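Local structure of BH1408 protein (Bacillus halodurans, 4E0A) at residues 4-9 and 56-61. The protein probably acts as an N-acetyltransferase of the GNAT family, transferring an acetyl group to an amine. The protein carries 1 engineered substitution. Residues are numbered along the deposited sequence; the frame is centred on the assembly and turned at random.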
ATOM      1  N   ARG A   4      -6.778 -17.661  21.899  1.00 14.30           N
ATOM      2  CA  ARG A   4      -6.081 -18.874  21.483  1.00 13.76           C
ATOM      3  C   ARG A   4      -5.909 -18.828  19.977  1.00 15.11           C
ATOM      4  O   ARG A   4      -6.536 -18.021  19.308  1.00 10.10           O
ATOM      5  CB  ARG A   4      -6.873 -20.129  21.869  1.00 14.21           C
ATOM      6  CG  ARG A   4      -8.307 -20.155  21.354  1.00 13.72           C
ATOM      7  CD  ARG A   4      -8.859 -21.583  21.361  1.00 14.47           C
ATOM      8  NE  ARG A   4     -10.260 -21.645  20.945  1.00 18.62           N
ATOM      9  CZ  ARG A   4     -10.670 -21.701  19.681  1.00 16.28           C
ATOM     10  NH1 ARG A   4      -9.785 -21.689  18.696  1.00 15.44           N
ATOM     11  NH2 ARG A   4     -11.971 -21.757  19.399  1.00 14.14           N
ATOM     12  N   GLU A   5      -5.062 -19.695  19.441  1.00 12.54           N
ATOM     13  CA  GLU A   5      -4.996 -19.837  18.001  1.00 15.11           C
ATOM     14  C   GLU A   5      -6.265 -20.490  17.501  1.00 13.82           C
ATOM     15  O   GLU A   5      -6.897 -21.268  18.206  1.00 11.59           O
ATOM     16  CB  GLU A   5      -3.753 -20.625  17.569  1.00 16.86           C
ATOM     17  CG  GLU A   5      -2.454 -19.877  17.839  1.00 23.29           C
ATOM     18  CD  GLU A   5      -1.300 -20.353  16.966  1.00 28.39           C
ATOM     19  OE1 GLU A   5      -1.421 -21.418  16.324  1.00 30.53           O
ATOM     20  OE2 GLU A   5      -0.269 -19.654  16.920  1.00 31.42           O
ATOM     21  N   ALA A   6      -6.648 -20.138  16.280  1.00 14.67           N
ATOM     22  CA  ALA A   6      -7.833 -20.699  15.660  1.00 12.38           C
ATOM     23  C   ALA A   6      -7.634 -22.172  15.325  1.00 13.88           C
ATOM     24  O   ALA A   6      -6.502 -22.675  15.237  1.00 15.06           O
ATOM     25  CB  ALA A   6      -8.176 -19.919  14.390  1.00 10.25           C
ATOM     26  N   THR A   7      -8.741 -22.870  15.151  1.00 15.93           N
ATOM     27  CA  THR A   7      -8.694 -24.167  14.496  1.00 23.95           C
ATOM     28  C   THR A   7      -9.586 -24.099  13.265  1.00 23.19           C
ATOM     29  O   THR A   7     -10.338 -23.136  13.077  1.00 16.82           O
ATOM     30  CB  THR A   7      -9.165 -25.310  15.412  1.00 26.67           C
ATOM     31  OG1 THR A   7     -10.595 -25.384  15.388  1.00 30.58           O
ATOM     32  CG2 THR A   7      -8.687 -25.089  16.842  1.00 26.56           C
ATOM     33  N   VAL A   8      -9.509 -25.126  12.431  1.00 26.95           N
ATOM     34  CA  VAL A   8     -10.321 -25.183  11.220  1.00 31.28           C
ATOM     35  C   VAL A   8     -11.810 -25.059  11.546  1.00 21.33           C
ATOM     36  O   VAL A   8     -12.554 -24.392  10.837  1.00 23.58           O
ATOM     37  CB  VAL A   8     -10.008 -26.457  10.397  1.00 43.06           C
ATOM     38  CG1 VAL A   8     -11.140 -26.785   9.430  1.00 47.85           C
ATOM     39  CG2 VAL A   8      -8.682 -26.279   9.656  1.00 44.90           C
ATOM     40  N   GLN A   9     -12.217 -25.660  12.651  1.00 17.82           N
ATOM     41  CA  GLN A   9     -13.602 -25.619  13.125  1.00 25.95           C
ATOM     42  C   GLN A   9     -14.123 -24.194  13.423  1.00 20.67           C
ATOM     43  O   GLN A   9     -15.325 -23.982  13.575  1.00 20.71           O
ATOM     44  CB  GLN A   9     -13.727 -26.506  14.369  1.00 37.87           C
ATOM     45  CG  GLN A   9     -15.139 -26.756  14.881  1.00 49.91           C
ATOM     46  CD  GLN A   9     -15.147 -27.590  16.157  1.00 59.98           C
ATOM     47  OE1 GLN A   9     -14.093 -27.990  16.656  1.00 61.82           O
ATOM     48  NE2 GLN A   9     -16.339 -27.855  16.690  1.00 63.00           N
ATOM     49  N   VAL A  56      -3.481 -17.409  12.989  1.00 12.67           N
ATOM     50  CA  VAL A  56      -4.828 -16.888  13.205  1.00 11.53           C
ATOM     51  C   VAL A  56      -5.171 -16.956  14.679  1.00 10.95           C
ATOM     52  O   VAL A  56      -5.033 -18.012  15.299  1.00 12.70           O
ATOM     53  CB  VAL A  56      -5.870 -17.657  12.396  1.00  9.78           C
ATOM     54  CG1 VAL A  56      -7.244 -16.996  12.552  1.00 14.22           C
ATOM     55  CG2 VAL A  56      -5.444 -17.717  10.923  1.00  7.48           C
ATOM     56  N   LEU A  57      -5.583 -15.820  15.240  1.00 10.19           N
ATOM     57  CA  LEU A  57      -5.910 -15.708  16.671  1.00  9.61           C
ATOM     58  C   LEU A  57      -7.397 -15.453  16.830  1.00 11.75           C
ATOM     59  O   LEU A  57      -7.971 -14.722  16.036  1.00  8.70           O
ATOM     60  CB  LEU A  57      -5.160 -14.526  17.273  1.00 12.75           C
ATOM     61  CG  LEU A  57      -3.641 -14.659  17.296  1.00 15.77           C
ATOM     62  CD1 LEU A  57      -2.984 -13.295  17.550  1.00 17.56           C
ATOM     63  CD2 LEU A  57      -3.245 -15.662  18.370  1.00 15.93           C
ATOM     64  N   VAL A  58      -8.029 -16.055  17.837  1.00 13.86           N
ATOM     65  CA  VAL A  58      -9.439 -15.777  18.113  1.00 13.42           C
ATOM     66  C   VAL A  58      -9.646 -15.452  19.580  1.00 14.51           C
ATOM     67  O   VAL A  58      -8.938 -15.959  20.448  1.00 15.40           O
ATOM     68  CB  VAL A  58     -10.391 -16.962  17.750  1.00  8.97           C
ATOM     69  CG1 VAL A  58     -10.394 -17.239  16.245  1.00 11.70           C
ATOM     70  CG2 VAL A  58     -10.031 -18.222  18.546  1.00 12.54           C
ATOM     71  N   PHE A  59     -10.610 -14.577  19.836  1.00 10.40           N
ATOM     72  CA  PHE A  59     -11.045 -14.261  21.177  1.00 13.31           C
ATOM     73  C   PHE A  59     -12.363 -14.994  21.404  1.00 16.54           C
ATOM     74  O   PHE A  59     -13.301 -14.845  20.616  1.00 14.65           O
ATOM     75  CB  PHE A  59     -11.274 -12.753  21.332  1.00 12.14           C
ATOM     76  CG  PHE A  59     -11.797 -12.370  22.690  1.00 14.14           C
ATOM     77  CD1 PHE A  59     -13.158 -12.245  22.912  1.00 18.97           C
ATOM     78  CD2 PHE A  59     -10.924 -12.156  23.750  1.00 19.59           C
ATOM     79  CE1 PHE A  59     -13.638 -11.910  24.165  1.00 23.24           C
ATOM     80  CE2 PHE A  59     -11.400 -11.816  24.996  1.00 22.36           C
ATOM     81  CZ  PHE A  59     -12.761 -11.688  25.199  1.00 22.81           C
ATOM     82  N   VAL A  60     -12.439 -15.793  22.468  1.00 18.79           N
ATOM     83  CA  VAL A  60     -13.658 -16.544  22.771  1.00 18.83           C
ATOM     84  C   VAL A  60     -14.192 -16.114  24.122  1.00 22.92           C
ATOM     85  O   VAL A  60     -13.476 -16.175  25.123  1.00 25.91           O
ATOM     86  CB  VAL A  60     -13.419 -18.076  22.823  1.00 16.51           C
ATOM     87  CG1 VAL A  60     -14.717 -18.786  23.113  1.00 19.72           C
ATOM     88  CG2 VAL A  60     -12.794 -18.581  21.537  1.00 14.45           C
ATOM     89  N   ASP A  61     -15.448 -15.680  24.155  1.00 30.39           N
ATOM     90  CA  ASP A  61     -16.040 -15.158  25.385  1.00 38.16           C
ATOM     91  C   ASP A  61     -17.333 -15.878  25.734  1.00 33.53           C
ATOM     92  O   ASP A  61     -17.815 -15.795  26.866  1.00 32.79           O
ATOM     93  CB  ASP A  61     -16.324 -13.659  25.241  1.00 45.76           C
ATOM     94  CG  ASP A  61     -16.212 -12.913  26.561  1.00 52.37           C
ATOM     95  OD1 ASP A  61     -15.692 -13.492  27.545  1.00 55.65           O
ATOM     96  OD2 ASP A  61     -16.630 -11.739  26.614  1.00 52.00           O
TER
HETATM   97  O   HOH W   1      -2.756 -20.216  13.587  1.00 33.09           O
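In Arg4, which lies over Val58, a chi1 of 55° sets CG between the backbone N and the carbonyl carbon; beyond it the chain stays extended as far as NE. In Val58 it is CG2 that sits between the backbone N and the carbonyl carbon, with CG1 beside the N (chi1 -65°), and the CG2 methyl lies over one face of the guanidinium, off-centre toward its rim, 3.5 Å from Arg4 NH1. Val60 CG2 approaches the same group obliquely, 3.9 Å from Arg4 NH2. Both valines also touch Ile66 of the next strand. Arg4 NH1 donates to Glu5 O at 3.0 Å, in the guanidinium plane, and also forms a salt bridge with Asp10; these two and the methyl over one face would together limit rotation of the group. The backbones that carry these side chains belong to the N-terminal edge strand of the GNAT fold and its antiparallel neighbour, strand 54-62. Arg4 and Val58 are a hydrogen-bonded pair, Val58 N giving a nearly straight bond to Arg4 O (2.9 Å, 173°) and Arg4 N returning one to Val58 O. Glu5 and Leu57 form the non-hydrogen-bonded pair that follows. As the strand gives way to loop, Ala6 N still reaches Val56 O at 2.8 Å, from above the carbonyl plane. Ala6 CB packs 3.6 Å from Val56 CG1, and the Val56 side chain touches Ala48 and Val49 of helix 42-50. A water accepts from Val56 N and donates weakly to Glu5 OE1.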